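Local coordinates for protein SusD homolog (Bacteroides thetaiotaomicron, PDB 3EHM) that probably binds mucin O-glycans at the cell surface as a SusD-family lipoprotein, serving glycan utilization by a human gut symbiont, at residues A[135-140]-A[162-167]; A[214-219]-A[357-362]; A[346-351]-A[372-377]; A[425-430]-A[459-464]. All coordinates share one frame; numbering follows the deposited sequence.

Interaction 1: A[135-140]-A[162-167]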
loop_
_atom_site.group_PDB
_atom_site.type_symbol
_atom_site.label_atom_id
_atom_site.label_comp_id
_atom_site.label_asym_id
_atom_site.label_seq_id
_atom_site.Cartn_x
_atom_site.Cartn_y
_atom_site.Cartn_z
ATOM N N ARG A 135 6.206 -2.382 5.055
ATOM C CA ARG A 135 5.999 -2.686 3.642
ATOM C C ARG A 135 6.918 -3.844 3.257
ATOM O O ARG A 135 6.510 -4.771 2.555
ATOM C CB ARG A 135 6.340 -1.468 2.773
ATOM C CG ARG A 135 5.315 -0.340 2.825
ATOM C CD ARG A 135 5.958 0.997 2.476
ATOM N NE ARG A 135 6.491 1.063 1.115
ATOM C CZ ARG A 135 5.753 1.269 0.028
ATOM N NH1 ARG A 135 4.438 1.423 0.132
ATOM N NH2 ARG A 135 6.334 1.352 -1.161
ATOM N N ALA A 136 8.162 -3.777 3.720
ATOM C CA ALA A 136 9.153 -4.809 3.419
ATOM C C ALA A 136 8.679 -6.196 3.841
ATOM O O ALA A 136 8.677 -7.132 3.038
ATOM C CB ALA A 136 10.477 -4.479 4.104
ATOM N N THR A 137 8.278 -6.339 5.096
ATOM C CA THR A 137 7.818 -7.641 5.559
ATOM C C THR A 137 6.513 -8.050 4.885
ATOM O O THR A 137 6.300 -9.224 4.593
ATOM C CB THR A 137 7.631 -7.675 7.084
ATOM O OG1 THR A 137 7.168 -8.976 7.468
ATOM C CG2 THR A 137 6.628 -6.628 7.533
ATOM N N ASP A 138 5.641 -7.085 4.624
ATOM C CA ASP A 138 4.370 -7.397 3.977
ATOM C C ASP A 138 4.560 -7.798 2.522
ATOM O O ASP A 138 3.675 -8.404 1.918
ATOM C CB ASP A 138 3.409 -6.212 4.081
ATOM C CG ASP A 138 2.913 -5.997 5.498
ATOM O OD1 ASP A 138 3.081 -6.923 6.324
ATOM O OD2 ASP A 138 2.351 -4.918 5.787
ATOM N N VAL A 139 5.719 -7.464 1.963
ATOM C CA VAL A 139 6.017 -7.813 0.585
ATOM C C VAL A 139 6.821 -9.117 0.485
ATOM O O VAL A 139 6.505 -9.966 -0.341
ATOM C CB VAL A 139 6.797 -6.677 -0.118
ATOM C CG1 VAL A 139 7.407 -7.182 -1.420
ATOM C CG2 VAL A 139 5.855 -5.513 -0.404
ATOM N N PHE A 140 7.843 -9.277 1.328
ATOM C CA PHE A 140 8.689 -10.479 1.295
ATOM C C PHE A 140 8.394 -11.525 2.372
ATOM O O PHE A 140 8.638 -12.721 2.168
ATOM C CB PHE A 140 10.173 -10.112 1.431
ATOM C CG PHE A 140 10.732 -9.319 0.281
ATOM C CD1 PHE A 140 10.782 -7.931 0.338
ATOM C CD2 PHE A 140 11.243 -9.962 -0.843
ATOM C CE1 PHE A 140 11.335 -7.191 -0.704
ATOM C CE2 PHE A 140 11.799 -9.229 -1.895
ATOM C CZ PHE A 140 11.846 -7.838 -1.823
ATOM N N VAL A 162 7.531 -12.837 14.150
ATOM C CA VAL A 162 8.432 -12.175 15.089
ATOM C C VAL A 162 8.614 -10.703 14.715
ATOM O O VAL A 162 8.734 -9.847 15.589
ATOM C CB VAL A 162 9.800 -12.891 15.137
ATOM C CG1 VAL A 162 10.797 -12.076 15.953
ATOM C CG2 VAL A 162 9.622 -14.275 15.769
ATOM N N VAL A 163 8.623 -10.414 13.418
ATOM C CA VAL A 163 8.767 -9.039 12.955
ATOM C C VAL A 163 7.584 -8.232 13.475
ATOM O O VAL A 163 7.751 -7.134 14.009
ATOM C CB VAL A 163 8.785 -8.960 11.410
ATOM C CG1 VAL A 163 8.800 -7.496 10.962
ATOM C CG2 VAL A 163 10.007 -9.695 10.865
ATOM N N TYR A 164 6.384 -8.786 13.329
ATOM C CA TYR A 164 5.187 -8.101 13.796
ATOM C C TYR A 164 5.182 -7.908 15.310
ATOM O O TYR A 164 4.923 -6.808 15.794
ATOM C CB TYR A 164 3.928 -8.850 13.349
ATOM C CG TYR A 164 3.377 -8.343 12.035
ATOM C CD1 TYR A 164 4.071 -8.533 10.838
ATOM C CD2 TYR A 164 2.182 -7.628 11.996
ATOM C CE1 TYR A 164 3.587 -8.013 9.632
ATOM C CE2 TYR A 164 1.691 -7.108 10.803
ATOM C CZ TYR A 164 2.393 -7.299 9.630
ATOM O OH TYR A 164 1.896 -6.777 8.461
ATOM N N ARG A 165 5.470 -8.967 16.060
ATOM C CA ARG A 165 5.492 -8.864 17.518
ATOM C C ARG A 165 6.508 -7.823 17.972
ATOM O O ARG A 165 6.243 -7.042 18.884
ATOM C CB ARG A 165 5.849 -10.213 18.154
ATOM C CG ARG A 165 4.744 -11.250 18.088
ATOM C CD ARG A 165 5.165 -12.570 18.727
ATOM N NE ARG A 165 4.067 -13.531 18.721
ATOM C CZ ARG A 165 2.990 -13.438 19.494
ATOM N NH1 ARG A 165 2.868 -12.426 20.343
ATOM N NH2 ARG A 165 2.034 -14.353 19.416
ATOM N N SER A 166 7.672 -7.822 17.325
ATOM C CA SER A 166 8.749 -6.899 17.664
ATOM C C SER A 166 8.449 -5.453 17.281
ATOM O O SER A 166 8.791 -4.526 18.022
ATOM C CB SER A 166 10.050 -7.354 16.995
ATOM O OG SER A 166 10.369 -8.687 17.370
HETATM N N MSE A 167 7.809 -5.252 16.133
HETATM C CA MSE A 167 7.486 -3.903 15.691
HETATM C C MSE A 167 6.447 -3.243 16.592
HETATM O O MSE A 167 6.521 -2.045 16.858
HETATM C CB MSE A 167 6.986 -3.910 14.247
HETATM C CG MSE A 167 6.945 -2.523 13.634
HETATM SE SE MSE A 167 6.363 -2.545 11.798
HETATM C CE MSE A 167 7.714 -3.703 11.049
#
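D138 and Y164 meet through a single phenol–carboxylate bond, an example of how two well-separated helices can be joined by the polar end of one long side chain. The segments belong to helices 116-140 and 160-178, consecutive helices of the SusD family's TPR-clan scaffold, in buried packing. The axes of segments 135-140 and 162-167 pass 11.1 Å apart and run nearly antiparallel (163°), so side chains must bridge the gap. Y164 OH donates to D138 OD1 at 2.4 Å, a very short separation. The carboxylate oxygen arrives at the rim of the phenol ring, near the ring plane, while the carboxylate itself is turned 35° from that plane, and the two side chains run roughly perpendicular. With chi1 at -70°, D138 holds its CG opposite the carbonyl carbon and beside its own N, bringing OD1 to the phenol.

Beside this bond lies a small apolar contact. T137 and V163 reach toward each other tip to tip, CB 4.1 Å from CG1, and the methyl T137 CG2 sits 3.9 Å from Y164 CE1, approaching the ring obliquely. T137 can offer its methyl because OG1 lies anti to the backbone N and bonds to the carbonyl of G141, just past the end of helix 116-140.

The polar pair is not isolated: W521 NE1 also bonds D138 OD1, R214 forms a salt bridge with OD2, and R214 NE bonds Y164 OH. In this buried setting the arginine's positive charge probably stabilises the carboxylate as an anion, and the shared acceptor and phenol oxygen are likely to fix the rotation of both groups.

Interaction 2: A[214-219]-A[357-362]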
loop_
_atom_site.group_PDB
_atom_site.type_symbol
_atom_site.label_atom_id
_atom_site.label_comp_id
_atom_site.label_asym_id
_atom_site.label_seq_id
_atom_site.Cartn_x
_atom_site.Cartn_y
_atom_site.Cartn_z
ATOM N N ARG A 214 -4.187 -6.123 11.293
ATOM C CA ARG A 214 -3.553 -7.054 10.364
ATOM C C ARG A 214 -3.379 -8.450 10.970
ATOM O O ARG A 214 -3.437 -9.444 10.255
ATOM C CB ARG A 214 -2.173 -6.543 9.936
ATOM C CG ARG A 214 -1.531 -7.379 8.825
ATOM C CD ARG A 214 -1.664 -6.686 7.475
ATOM N NE ARG A 214 -0.664 -5.631 7.322
ATOM C CZ ARG A 214 -0.918 -4.408 6.865
ATOM N NH1 ARG A 214 -2.149 -4.061 6.510
ATOM N NH2 ARG A 214 0.071 -3.534 6.748
ATOM N N VAL A 215 -3.169 -8.525 12.282
ATOM C CA VAL A 215 -2.953 -9.816 12.930
ATOM C C VAL A 215 -4.144 -10.437 13.657
ATOM O O VAL A 215 -4.074 -11.598 14.052
ATOM C CB VAL A 215 -1.800 -9.740 13.961
ATOM C CG1 VAL A 215 -0.555 -9.134 13.324
ATOM C CG2 VAL A 215 -2.239 -8.925 15.169
ATOM N N HIS A 216 -5.237 -9.699 13.820
ATOM C CA HIS A 216 -6.372 -10.243 14.569
ATOM C C HIS A 216 -6.915 -11.595 14.105
ATOM O O HIS A 216 -7.345 -12.398 14.935
ATOM C CB HIS A 216 -7.493 -9.190 14.690
ATOM C CG HIS A 216 -8.500 -9.211 13.580
ATOM N ND1 HIS A 216 -9.599 -10.043 13.591
ATOM C CD2 HIS A 216 -8.610 -8.457 12.462
ATOM C CE1 HIS A 216 -10.343 -9.798 12.527
ATOM N NE2 HIS A 216 -9.766 -8.840 11.825
ATOM N N PHE A 217 -6.881 -11.875 12.804
ATOM C CA PHE A 217 -7.377 -13.159 12.317
ATOM C C PHE A 217 -6.441 -14.317 12.673
ATOM O O PHE A 217 -6.894 -15.405 13.034
ATOM C CB PHE A 217 -7.588 -13.128 10.797
ATOM C CG PHE A 217 -8.926 -12.577 10.378
ATOM C CD1 PHE A 217 -9.008 -11.512 9.488
ATOM C CD2 PHE A 217 -10.107 -13.123 10.882
ATOM C CE1 PHE A 217 -10.246 -10.989 9.104
ATOM C CE2 PHE A 217 -11.351 -12.609 10.504
ATOM C CZ PHE A 217 -11.420 -11.540 9.614
ATOM N N ILE A 218 -5.139 -14.077 12.572
ATOM C CA ILE A 218 -4.140 -15.102 12.865
ATOM C C ILE A 218 -3.785 -15.167 14.347
ATOM O O ILE A 218 -3.546 -16.248 14.885
ATOM C CB ILE A 218 -2.842 -14.853 12.054
ATOM C CG1 ILE A 218 -3.110 -15.062 10.563
ATOM C CG2 ILE A 218 -1.730 -15.798 12.523
ATOM C CD1 ILE A 218 -3.441 -16.500 10.188
ATOM N N ASP A 219 -3.753 -14.012 15.004
ATOM C CA ASP A 219 -3.413 -13.954 16.422
ATOM C C ASP A 219 -4.218 -12.870 17.130
ATOM O O ASP A 219 -3.726 -11.763 17.359
ATOM C CB ASP A 219 -1.919 -13.672 16.593
ATOM C CG ASP A 219 -1.405 -14.058 17.969
ATOM O OD1 ASP A 219 -2.087 -13.762 18.971
ATOM O OD2 ASP A 219 -0.307 -14.652 18.047
ATOM N N TYR A 357 -15.344 -7.152 14.814
ATOM C CA TYR A 357 -14.874 -8.371 15.467
ATOM C C TYR A 357 -14.725 -8.219 16.978
ATOM O O TYR A 357 -13.993 -8.970 17.623
ATOM C CB TYR A 357 -13.563 -8.830 14.819
ATOM C CG TYR A 357 -13.799 -9.391 13.434
ATOM C CD1 TYR A 357 -14.238 -10.704 13.260
ATOM C CD2 TYR A 357 -13.684 -8.582 12.301
ATOM C CE1 TYR A 357 -14.566 -11.199 11.993
ATOM C CE2 TYR A 357 -14.008 -9.064 11.032
ATOM C CZ TYR A 357 -14.450 -10.374 10.887
ATOM O OH TYR A 357 -14.787 -10.847 9.640
ATOM N N ASN A 358 -15.427 -7.234 17.532
ATOM C CA ASN A 358 -15.423 -6.977 18.972
ATOM C C ASN A 358 -14.072 -6.732 19.635
ATOM O O ASN A 358 -13.864 -7.129 20.783
ATOM C CB ASN A 358 -16.122 -8.125 19.703
ATOM C CG ASN A 358 -17.629 -8.043 19.611
ATOM O OD1 ASN A 358 -18.201 -8.055 18.522
ATOM N ND2 ASN A 358 -18.284 -7.962 20.763
ATOM N N LEU A 359 -13.158 -6.077 18.930
ATOM C CA LEU A 359 -11.850 -5.784 19.499
ATOM C C LEU A 359 -11.914 -4.433 20.216
ATOM O O LEU A 359 -11.160 -4.173 21.150
ATOM C CB LEU A 359 -10.786 -5.762 18.395
ATOM C CG LEU A 359 -10.666 -7.046 17.566
ATOM C CD1 LEU A 359 -9.529 -6.905 16.567
ATOM C CD2 LEU A 359 -10.421 -8.233 18.481
ATOM N N ILE A 360 -12.823 -3.576 19.760
ATOM C CA ILE A 360 -13.028 -2.257 20.354
ATOM C C ILE A 360 -14.529 -2.001 20.422
ATOM O O ILE A 360 -15.317 -2.748 19.842
ATOM C CB ILE A 360 -12.400 -1.125 19.509
ATOM C CG1 ILE A 360 -13.107 -1.032 18.153
ATOM C CG2 ILE A 360 -10.912 -1.368 19.325
ATOM C CD1 ILE A 360 -12.660 0.152 17.306
ATOM N N GLY A 361 -14.920 -0.941 21.122
ATOM C CA GLY A 361 -16.331 -0.618 21.227
ATOM C C GLY A 361 -16.787 0.232 20.053
ATOM O O GLY A 361 -15.964 0.804 19.336
ATOM N N GLY A 362 -18.096 0.310 19.846
ATOM C CA GLY A 362 -18.612 1.112 18.754
ATOM C C GLY A 362 -19.383 0.334 17.708
ATOM O O GLY A 362 -19.372 -0.898 17.687
#
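An aromatic cluster of H216, F217 and Y357 joins the end of helix 197-215 to the turn that follows helix 344-356, where N358, with positive phi, is the C-prime residue of a Schellman motif. The principle illustrated is that one ring can receive two others on its surface. The edge of F217 points at the face of Y357 in a T-shaped pair, centroids 5.0 Å apart and planes at 75°. H216 meets the same tyrosine obliquely, its CE1 lying over a face of the Y357 ring and 3.6 Å from CD2. That CE1 also sits over the centre of the F217 ring, so the imidazole carbon occupies the corner formed by two aromatic faces, while H216 NE2 bonds E353 on the helix before the turn. A chi1 of -72° swings the Y357 ring to the side of its own backbone N, toward the cluster. With only the methyl of an alanine at Y357, the edge of F217 and the CE1 of H216 are likely to lose the surface they rest on, opening a gap beside helix 429-445, whose L434 touches both F217 and Y357. Beside the rings, L359 CD1 packs 3.6 Å from H216 CB.

Interaction 3: A[346-351]-A[372-377]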
loop_
_atom_site.group_PDB
_atom_site.type_symbol
_atom_site.label_atom_id
_atom_site.label_comp_id
_atom_site.label_asym_id
_atom_site.label_seq_id
_atom_site.Cartn_x
_atom_site.Cartn_y
_atom_site.Cartn_z
ATOM N N GLU A 346 -8.322 5.904 6.561
ATOM C CA GLU A 346 -7.915 4.537 6.871
ATOM C C GLU A 346 -8.219 4.194 8.328
ATOM O O GLU A 346 -8.683 3.094 8.639
ATOM C CB GLU A 346 -6.422 4.332 6.608
ATOM C CG GLU A 346 -6.026 2.862 6.642
ATOM C CD GLU A 346 -4.532 2.630 6.537
ATOM O OE1 GLU A 346 -3.823 3.476 5.947
ATOM O OE2 GLU A 346 -4.074 1.581 7.033
ATOM N N THR A 347 -7.953 5.140 9.220
ATOM C CA THR A 347 -8.209 4.930 10.640
ATOM C C THR A 347 -9.651 4.487 10.884
ATOM O O THR A 347 -9.906 3.554 11.650
ATOM C CB THR A 347 -7.931 6.214 11.442
ATOM O OG1 THR A 347 -6.540 6.546 11.339
ATOM C CG2 THR A 347 -8.286 6.021 12.905
ATOM N N TYR A 348 -10.600 5.149 10.231
ATOM C CA TYR A 348 -11.995 4.786 10.421
ATOM C C TYR A 348 -12.329 3.390 9.909
ATOM O O TYR A 348 -13.100 2.671 10.542
ATOM C CB TYR A 348 -12.916 5.826 9.776
ATOM C CG TYR A 348 -12.875 7.151 10.498
ATOM C CD1 TYR A 348 -11.968 8.139 10.127
ATOM C CD2 TYR A 348 -13.696 7.391 11.600
ATOM C CE1 TYR A 348 -11.873 9.331 10.831
ATOM C CE2 TYR A 348 -13.607 8.582 12.317
ATOM C CZ TYR A 348 -12.692 9.546 11.925
ATOM O OH TYR A 348 -12.585 10.718 12.632
ATOM N N PHE A 349 -11.750 2.992 8.780
ATOM C CA PHE A 349 -12.033 1.661 8.247
ATOM C C PHE A 349 -11.403 0.587 9.118
ATOM O O PHE A 349 -11.932 -0.520 9.240
ATOM C CB PHE A 349 -11.548 1.550 6.802
ATOM C CG PHE A 349 -12.366 2.357 5.835
ATOM C CD1 PHE A 349 -13.717 2.087 5.661
ATOM C CD2 PHE A 349 -11.795 3.403 5.120
ATOM C CE1 PHE A 349 -14.491 2.848 4.790
ATOM C CE2 PHE A 349 -12.559 4.170 4.246
ATOM C CZ PHE A 349 -13.911 3.892 4.082
ATOM N N LEU A 350 -10.268 0.922 9.722
ATOM C CA LEU A 350 -9.582 0.004 10.622
ATOM C C LEU A 350 -10.445 -0.166 11.873
ATOM O O LEU A 350 -10.614 -1.276 12.370
ATOM C CB LEU A 350 -8.211 0.565 11.004
ATOM C CG LEU A 350 -7.143 0.495 9.907
ATOM C CD1 LEU A 350 -5.914 1.299 10.322
ATOM C CD2 LEU A 350 -6.783 -0.961 9.642
ATOM N N LYS A 351 -10.989 0.939 12.380
ATOM C CA LYS A 351 -11.845 0.883 13.561
ATOM C C LYS A 351 -13.123 0.107 13.237
ATOM O O LYS A 351 -13.645 -0.629 14.076
ATOM C CB LYS A 351 -12.190 2.301 14.040
ATOM C CG LYS A 351 -10.989 3.054 14.596
ATOM C CD LYS A 351 -11.357 4.429 15.137
ATOM C CE LYS A 351 -12.224 4.330 16.376
ATOM N NZ LYS A 351 -12.498 5.673 16.963
ATOM N N ILE A 372 -15.867 6.747 4.816
ATOM C CA ILE A 372 -16.195 7.147 3.451
ATOM C C ILE A 372 -16.346 8.668 3.380
ATOM O O ILE A 372 -15.864 9.310 2.446
ATOM C CB ILE A 372 -17.503 6.481 2.967
ATOM C CG1 ILE A 372 -17.339 4.960 2.967
ATOM C CG2 ILE A 372 -17.853 6.977 1.564
ATOM C CD1 ILE A 372 -18.608 4.196 2.614
ATOM N N ASN A 373 -17.013 9.238 4.375
ATOM C CA ASN A 373 -17.218 10.682 4.433
ATOM C C ASN A 373 -15.864 11.400 4.451
ATOM O O ASN A 373 -15.645 12.365 3.716
ATOM C CB ASN A 373 -18.009 11.035 5.696
ATOM C CG ASN A 373 -18.342 12.509 5.789
ATOM O OD1 ASN A 373 -18.367 13.077 6.879
ATOM N ND2 ASN A 373 -18.612 13.133 4.651
ATOM N N ILE A 374 -14.955 10.925 5.297
ATOM C CA ILE A 374 -13.626 11.523 5.398
ATOM C C ILE A 374 -12.872 11.390 4.073
ATOM O O ILE A 374 -12.157 12.309 3.657
ATOM C CB ILE A 374 -12.804 10.859 6.532
ATOM C CG1 ILE A 374 -13.331 11.328 7.891
ATOM C CG2 ILE A 374 -11.325 11.201 6.394
ATOM C CD1 ILE A 374 -13.148 12.825 8.138
ATOM N N SER A 375 -13.042 10.256 3.402
ATOM C CA SER A 375 -12.362 10.049 2.131
ATOM C C SER A 375 -12.851 11.057 1.100
ATOM O O SER A 375 -12.055 11.607 0.343
ATOM C CB SER A 375 -12.585 8.627 1.611
ATOM O OG SER A 375 -11.995 8.473 0.328
ATOM N N PHE A 376 -14.160 11.290 1.063
ATOM C CA PHE A 376 -14.725 12.250 0.120
ATOM C C PHE A 376 -14.133 13.627 0.398
ATOM O O PHE A 376 -13.831 14.385 -0.520
ATOM C CB PHE A 376 -16.251 12.303 0.259
ATOM C CG PHE A 376 -16.977 11.311 -0.608
ATOM C CD1 PHE A 376 -16.554 9.991 -0.688
ATOM C CD2 PHE A 376 -18.090 11.701 -1.343
ATOM C CE1 PHE A 376 -17.226 9.072 -1.490
ATOM C CE2 PHE A 376 -18.768 10.790 -2.146
ATOM C CZ PHE A 376 -18.335 9.473 -2.220
ATOM N N GLN A 377 -13.971 13.946 1.674
ATOM C CA GLN A 377 -13.401 15.228 2.052
ATOM C C GLN A 377 -11.937 15.283 1.634
ATOM O O GLN A 377 -11.468 16.301 1.129
ATOM C CB GLN A 377 -13.531 15.443 3.557
ATOM C CG GLN A 377 -14.962 15.679 4.023
ATOM C CD GLN A 377 -15.054 15.879 5.523
ATOM O OE1 GLN A 377 -14.326 16.685 6.097
ATOM N NE2 GLN A 377 -15.957 15.151 6.165
#
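I372 meets F349 at the start of the second segment, in a helix-to-helix contact where two aromatic side chains of one helix each find an isoleucine of the other. The CB of I372 points away from the partner segment, yet its CG1, set beside the backbone N (chi1 -61°), still reaches F349 CZ at 3.8 Å, lying at the edge of the ring in its plane. The same CZ lies 3.5 Å from I372 N, obliquely to the ring, so the phenyl tip touches backbone as well as side chain. Replacing F349 by the much shorter serine would probably lose the apolar contact to I372 CG1 and leave a gap between the two helices. Two residues on, the CB of I374 is directed toward segment 346-351, and its CG1 packs 3.8 Å from Y348 CE1; the two side chains cross at about a right angle, and the phenol oxygen beyond bonds to the carbonyl of E240. S375 follows, its OG bonded to R287. Together the two contacts pack helix 344-356 against helix 364-378, with Q440 of helix 429-445 touching both F349 and I372, helix 384-388 lying against I372, and helix 197-215 receiving L350 on the first helix.

Interaction 4: A[425-430]-A[459-464]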
loop_
_atom_site.group_PDB
_atom_site.type_symbol
_atom_site.label_atom_id
_atom_site.label_comp_id
_atom_site.label_asym_id
_atom_site.label_seq_id
_atom_site.Cartn_x
_atom_site.Cartn_y
_atom_site.Cartn_z
ATOM N N GLY A 425 -25.647 -11.628 -0.044
ATOM C CA GLY A 425 -25.960 -12.933 0.504
ATOM C C GLY A 425 -25.164 -14.135 0.035
ATOM O O GLY A 425 -25.564 -15.270 0.308
ATOM N N ASN A 426 -24.059 -13.922 -0.675
ATOM C CA ASN A 426 -23.253 -15.057 -1.110
ATOM C C ASN A 426 -22.377 -15.469 0.074
ATOM O O ASN A 426 -22.226 -16.654 0.366
ATOM C CB ASN A 426 -22.381 -14.693 -2.316
ATOM C CG ASN A 426 -21.552 -15.867 -2.806
ATOM O OD1 ASN A 426 -22.091 -16.887 -3.243
ATOM N ND2 ASN A 426 -20.236 -15.732 -2.731
ATOM N N LEU A 427 -21.811 -14.473 0.754
ATOM C CA LEU A 427 -20.979 -14.706 1.931
ATOM C C LEU A 427 -21.879 -14.499 3.146
ATOM O O LEU A 427 -23.009 -14.018 3.012
ATOM C CB LEU A 427 -19.835 -13.688 2.001
ATOM C CG LEU A 427 -18.910 -13.509 0.798
ATOM C CD1 LEU A 427 -17.954 -12.350 1.071
ATOM C CD2 LEU A 427 -18.143 -14.793 0.533
ATOM N N SER A 428 -21.388 -14.851 4.331
ATOM C CA SER A 428 -22.179 -14.650 5.539
ATOM C C SER A 428 -22.337 -13.140 5.696
ATOM O O SER A 428 -21.610 -12.370 5.074
ATOM C CB SER A 428 -21.455 -15.221 6.760
ATOM O OG SER A 428 -20.272 -14.489 7.031
ATOM N N LYS A 429 -23.281 -12.714 6.528
ATOM C CA LYS A 429 -23.506 -11.292 6.732
ATOM C C LYS A 429 -22.258 -10.597 7.266
ATOM O O LYS A 429 -21.870 -9.540 6.763
ATOM C CB LYS A 429 -24.671 -11.067 7.694
ATOM C CG LYS A 429 -25.046 -9.608 7.853
ATOM C CD LYS A 429 -26.222 -9.446 8.793
ATOM C CE LYS A 429 -26.577 -7.984 8.978
ATOM N NZ LYS A 429 -27.757 -7.813 9.873
ATOM N N GLN A 430 -21.631 -11.182 8.284
ATOM C CA GLN A 430 -20.429 -10.587 8.855
ATOM C C GLN A 430 -19.321 -10.514 7.805
ATOM O O GLN A 430 -18.608 -9.515 7.716
ATOM C CB GLN A 430 -19.939 -11.395 10.064
ATOM C CG GLN A 430 -18.749 -10.750 10.774
ATOM C CD GLN A 430 -18.285 -11.531 11.990
ATOM O OE1 GLN A 430 -17.910 -12.699 11.886
ATOM N NE2 GLN A 430 -18.302 -10.884 13.150
ATOM N N THR A 459 -7.248 -10.510 3.538
ATOM C CA THR A 459 -8.692 -10.746 3.596
ATOM C C THR A 459 -9.371 -11.377 2.387
ATOM O O THR A 459 -10.399 -12.043 2.529
ATOM C CB THR A 459 -9.434 -9.430 3.863
ATOM O OG1 THR A 459 -9.382 -8.610 2.687
ATOM C CG2 THR A 459 -8.785 -8.679 5.019
ATOM N N GLY A 460 -8.822 -11.149 1.202
ATOM C CA GLY A 460 -9.434 -11.681 -0.002
ATOM C C GLY A 460 -10.313 -10.614 -0.631
ATOM O O GLY A 460 -10.968 -10.850 -1.646
ATOM N N PHE A 461 -10.321 -9.427 -0.026
ATOM C CA PHE A 461 -11.122 -8.317 -0.529
ATOM C C PHE A 461 -10.278 -7.099 -0.914
ATOM O O PHE A 461 -9.206 -6.861 -0.357
ATOM C CB PHE A 461 -12.150 -7.881 0.519
ATOM C CG PHE A 461 -13.029 -8.992 1.019
ATOM C CD1 PHE A 461 -13.684 -9.845 0.132
ATOM C CD2 PHE A 461 -13.240 -9.156 2.385
ATOM C CE1 PHE A 461 -14.538 -10.846 0.601
ATOM C CE2 PHE A 461 -14.092 -10.149 2.864
ATOM C CZ PHE A 461 -14.744 -10.996 1.967
ATOM N N PRO A 462 -10.747 -6.321 -1.898
ATOM C CA PRO A 462 -11.995 -6.556 -2.628
ATOM C C PRO A 462 -11.739 -7.576 -3.734
ATOM O O PRO A 462 -10.589 -7.924 -3.998
ATOM C CB PRO A 462 -12.317 -5.176 -3.189
ATOM C CG PRO A 462 -10.948 -4.649 -3.516
ATOM C CD PRO A 462 -10.141 -5.035 -2.288
ATOM N N TYR A 463 -12.797 -8.072 -4.369
ATOM C CA TYR A 463 -12.610 -9.016 -5.460
ATOM C C TYR A 463 -11.934 -8.226 -6.574
ATOM O O TYR A 463 -12.240 -7.053 -6.782
ATOM C CB TYR A 463 -13.954 -9.581 -5.933
ATOM C CG TYR A 463 -14.629 -10.488 -4.921
ATOM C CD1 TYR A 463 -13.878 -11.200 -3.979
ATOM C CD2 TYR A 463 -16.014 -10.660 -4.926
ATOM C CE1 TYR A 463 -14.493 -12.064 -3.069
ATOM C CE2 TYR A 463 -16.638 -11.523 -4.023
ATOM C CZ TYR A 463 -15.871 -12.217 -3.099
ATOM O OH TYR A 463 -16.482 -13.064 -2.210
ATOM N N LEU A 464 -11.020 -8.867 -7.292
ATOM C CA LEU A 464 -10.273 -8.188 -8.340
ATOM C C LEU A 464 -10.496 -8.735 -9.737
ATOM O O LEU A 464 -10.912 -9.880 -9.914
ATOM C CB LEU A 464 -8.774 -8.283 -8.046
ATOM C CG LEU A 464 -8.306 -7.994 -6.621
ATOM C CD1 LEU A 464 -6.863 -8.438 -6.467
ATOM C CD2 LEU A 464 -8.460 -6.519 -6.312
HETATM O O HOH W 1 -19.048 -13.372 -2.898
#
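L427 faces F461 and Y463 with its two methyl groups, showing how one leucine can serve two aromatic residues at once. Its CD1 comes within 3.6 Å of F461 CZ, meeting that ring obliquely, and CD2 lies 3.6 Å from Y463 OH. The leucine and both aromatic side chains approach from opposite directions. A chi1 of -53° in L427 carries the branched end across to both partners.

Next to these contacts, a water links the two segments. It accepts from N426 ND2 at 2.6 Å and sits 2.7 Å from Y463 OH, in the plane of the phenol at its edge, giving the tyrosine hydroxyl a polar partner beside the leucine methyls. The two aromatic rings also touch each other, with Y463 CE1 at the edge of F461 in its plane.

The turns on the two segments are consistent with how these residues are placed. On one side S428 is the N-cap of helix 429-445, its OG bonded to the backbone N of E431, and L427 stands immediately before it. On the other, helix 449-459 ends at T459, whose OG1 accepts from F461 N at 3.0 Å in an ST turn; G460 has positive phi, and a cis peptide precedes P462. Further out, Q435 of helix 429-445 touches F461 and Y463, and Y279 of helix 274-282 bonds the carbonyl of Y463.

Along the chain, interaction 1 comes first, closing the short connection between helices 116-140 and 160-178. Interaction 2 opens at the end of helix 197-215 and closes far downstream, after helix 344-356, spanning 137 intervening residues. Interaction 3 opens inside that span and closes beyond it on helix 364-378, so the two cross; I360 CD1 packs on K351 O at 3.5 Å. Interaction 4 follows in series, joining the start of helix 429-445 to the loop after helix 449-459. Salt bridges R165 to D219 and R214 to D138 join interactions 1 and 2, and Y357 packs on Q430 to join 2 and 4, so interaction 2 touches all three others, within a TPR-clan fold whose regular structure is mainly helical.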